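Local atomic coordinates of chitosanase (Gynuella sunshinyii YC6258, PDB entry 6X2Q), a protein that probably hydrolyses chitosan as a family 46 glycoside hydrolase and binds glucosamine oligosaccharides in a pocket. Residues 66-71 with 98-103. Sequence-based numbering, arbitrary orientation.
Sequences DNILVP and ADASQN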
ATOM      1  N   ASP A  66     -13.542 -21.809 -13.245  1.00 46.31           N
ATOM      2  CA  ASP A  66     -12.455 -22.561 -13.899  1.00 50.27           C
ATOM      3  C   ASP A  66     -11.369 -21.579 -14.310  1.00 50.02           C
ATOM      4  O   ASP A  66     -11.390 -21.150 -15.441  1.00 56.73           O
ATOM      5  CB  ASP A  66     -12.973 -23.317 -15.119  1.00 55.72           C
ATOM      6  N   ASN A  67     -10.503 -21.191 -13.391  1.00 46.91           N
ATOM      7  CA  ASN A  67      -9.397 -20.289 -13.788  1.00 47.20           C
ATOM      8  C   ASN A  67      -8.073 -20.972 -13.443  1.00 42.90           C
ATOM      9  O   ASN A  67      -8.069 -21.852 -12.626  1.00 42.91           O
ATOM     10  CB  ASN A  67      -9.559 -18.880 -13.226  1.00 40.99           C
ATOM     11  CG  ASN A  67      -9.315 -18.817 -11.746  1.00 40.89           C
ATOM     12  OD1 ASN A  67      -8.204 -18.970 -11.303  1.00 44.15           O
ATOM     13  ND2 ASN A  67     -10.349 -18.597 -10.983  1.00 37.26           N
ATOM     14  N   ILE A  68      -6.990 -20.534 -14.054  1.00 40.02           N
ATOM     15  CA  ILE A  68      -5.691 -21.152 -13.832  1.00 45.29           C
ATOM     16  C   ILE A  68      -5.157 -21.001 -12.407  1.00 45.26           C
ATOM     17  O   ILE A  68      -4.188 -21.676 -12.056  1.00 44.06           O
ATOM     18  CB  ILE A  68      -4.716 -20.554 -14.863  1.00 46.46           C
ATOM     19  CG1 ILE A  68      -4.620 -19.037 -14.646  1.00 36.23           C
ATOM     20  CG2 ILE A  68      -5.195 -20.883 -16.278  1.00 32.78           C
ATOM     21  CD1 ILE A  68      -3.763 -18.296 -15.664  1.00 33.28           C
ATOM     22  N   LEU A  69      -5.755 -20.154 -11.564  1.00 42.83           N
ATOM     23  CA  LEU A  69      -5.268 -19.971 -10.199  1.00 43.58           C
ATOM     24  C   LEU A  69      -5.996 -20.828  -9.177  1.00 43.59           C
ATOM     25  O   LEU A  69      -5.565 -20.886  -8.017  1.00 42.91           O
ATOM     26  CB  LEU A  69      -5.376 -18.498  -9.773  1.00 40.38           C
ATOM     27  CG  LEU A  69      -4.566 -17.486 -10.576  1.00 39.45           C
ATOM     28  CD1 LEU A  69      -4.982 -16.081 -10.198  1.00 39.37           C
ATOM     29  CD2 LEU A  69      -3.091 -17.676 -10.322  1.00 40.32           C
ATOM     30  N   VAL A  70      -7.081 -21.490  -9.572  1.00 41.49           N
ATOM     31  CA  VAL A  70      -7.868 -22.271  -8.617  1.00 43.93           C
ATOM     32  C   VAL A  70      -7.049 -23.347  -7.909  1.00 37.27           C
ATOM     33  O   VAL A  70      -7.289 -23.589  -6.717  1.00 35.93           O
ATOM     34  CB  VAL A  70      -9.123 -22.827  -9.298  1.00 45.34           C
ATOM     35  CG1 VAL A  70      -9.972 -23.594  -8.301  1.00 42.46           C
ATOM     36  CG2 VAL A  70      -9.926 -21.696  -9.913  1.00 41.32           C
ATOM     37  N   PRO A  71      -6.111 -24.047  -8.556  1.00 38.90           N
ATOM     38  CA  PRO A  71      -5.419 -25.134  -7.838  1.00 46.18           C
ATOM     39  C   PRO A  71      -4.647 -24.666  -6.606  1.00 44.74           C
ATOM     40  O   PRO A  71      -4.313 -25.490  -5.747  1.00 48.24           O
ATOM     41  CB  PRO A  71      -4.477 -25.713  -8.906  1.00 43.11           C
ATOM     42  CG  PRO A  71      -5.118 -25.364 -10.198  1.00 45.47           C
ATOM     43  CD  PRO A  71      -5.693 -24.004  -9.970  1.00 42.27           C
ATOM     44  N   ALA A  98       0.603 -13.504 -13.427  1.00 37.57           N
ATOM     45  CA  ALA A  98       0.889 -12.643 -14.574  1.00 36.22           C
ATOM     46  C   ALA A  98      -0.093 -12.897 -15.723  1.00 39.94           C
ATOM     47  O   ALA A  98      -0.608 -11.956 -16.338  1.00 38.13           O
ATOM     48  CB  ALA A  98       2.332 -12.853 -15.034  1.00 41.40           C
ATOM     49  N   ASP A  99      -0.381 -14.167 -16.021  1.00 39.68           N
ATOM     50  CA  ASP A  99      -1.295 -14.435 -17.125  1.00 40.10           C
ATOM     51  C   ASP A  99      -2.725 -14.047 -16.760  1.00 39.59           C
ATOM     52  O   ASP A  99      -3.425 -13.422 -17.565  1.00 36.15           O
ATOM     53  CB  ASP A  99      -1.207 -15.902 -17.546  1.00 39.24           C
ATOM     54  CG  ASP A  99       0.151 -16.253 -18.161  1.00 50.06           C
ATOM     55  OD1 ASP A  99       0.722 -15.388 -18.870  1.00 54.59           O
ATOM     56  OD2 ASP A  99       0.638 -17.389 -17.953  1.00 48.78           O
ATOM     57  N   ALA A 100      -3.163 -14.383 -15.542  1.00 32.23           N
ATOM     58  CA  ALA A 100      -4.488 -13.973 -15.109  1.00 36.32           C
ATOM     59  C   ALA A 100      -4.670 -12.458 -15.244  1.00 38.32           C
ATOM     60  O   ALA A 100      -5.734 -11.997 -15.665  1.00 34.71           O
ATOM     61  CB  ALA A 100      -4.729 -14.431 -13.672  1.00 35.26           C
ATOM     62  N   SER A 101      -3.625 -11.678 -14.951  1.00 33.86           N
ATOM     63  CA  SER A 101      -3.664 -10.214 -15.026  1.00 35.98           C
ATOM     64  C   SER A 101      -3.881  -9.675 -16.434  1.00 38.15           C
ATOM     65  O   SER A 101      -4.070  -8.462 -16.596  1.00 35.38           O
ATOM     66  CB  SER A 101      -2.357  -9.623 -14.477  1.00 35.68           C
ATOM     67  OG  SER A 101      -2.169 -10.022 -13.132  1.00 35.53           O
ATOM     68  N   GLN A 102      -3.824 -10.520 -17.460  1.00 41.29           N
ATOM     69  CA  GLN A 102      -4.201 -10.031 -18.784  1.00 42.13           C
ATOM     70  C   GLN A 102      -5.708  -9.874 -18.941  1.00 34.58           C
ATOM     71  O   GLN A 102      -6.149  -9.232 -19.894  1.00 35.94           O
ATOM     72  CB  GLN A 102      -3.658 -10.969 -19.859  1.00 43.22           C
ATOM     73  CG  GLN A 102      -2.154 -10.935 -19.974  1.00 44.38           C
ATOM     74  CD  GLN A 102      -1.706 -10.116 -21.152  1.00 53.87           C
ATOM     75  OE1 GLN A 102      -1.174  -9.016 -20.995  1.00 57.61           O
ATOM     76  NE2 GLN A 102      -1.926 -10.641 -22.353  1.00 59.23           N
ATOM     77  N   ASN A 103      -6.489 -10.446 -18.032  1.00 35.61           N
ATOM     78  CA  ASN A 103      -7.942 -10.382 -18.072  1.00 35.56           C
ATOM     79  C   ASN A 103      -8.409  -9.143 -17.318  1.00 37.55           C
ATOM     80  O   ASN A 103      -8.199  -9.068 -16.102  1.00 37.31           O
ATOM     81  CB  ASN A 103      -8.526 -11.636 -17.429  1.00 30.61           C
ATOM     82  CG  ASN A 103     -10.046 -11.637 -17.391  1.00 36.14           C
ATOM     83  OD1 ASN A 103     -10.699 -10.665 -17.778  1.00 36.47           O
ATOM     84  ND2 ASN A 103     -10.619 -12.746 -16.931  1.00 35.05           N
TER
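In the helical fold of this family 46 enzyme, the loop joining helix 52-63 to helix 73-82 rests through Ile68 and Leu69 on the last turn of helix 93-100. No hydrogen bond crosses the contact; the side chains meet through carbon atoms. CD1 of Leu69 meets the methyl CB of Ala100 at 3.9 Å; alanine suits this spot because its small side chain lets the leucine branch come close to the helix. Both residues are buried, with Phe106 of helix 104-129 touching each and Ile57 and Leu93 also packing on Leu69. Ile68 lies at the exposed margin. With CG1 set between the backbone N and the carbonyl carbon (chi1 61°) and the chain then extended, CD1 of Ile68 lies 4.0 Å from CB of Asp99 and equally far from the backbone N of Ala100. It crosses the Asp99 side chain at about a right angle and meets its methylene; the carboxylate lies farther off.

OD1 of Asn67 accepts a bent hydrogen bond from the backbone N-H of Leu69 (N to OD1 2.7 Å, angle 142°), closing an Asx turn within the type I turn from Asn67 to Val70. Asn67 ND2 bonds to Ser61 OG and Arg64 O, and Arg96 NH1 to the carbonyl oxygen of Ile68. The contact, 128 Å² over both sides, thus rests on van der Waals packing, while these polar bonds help hold the loop in shape.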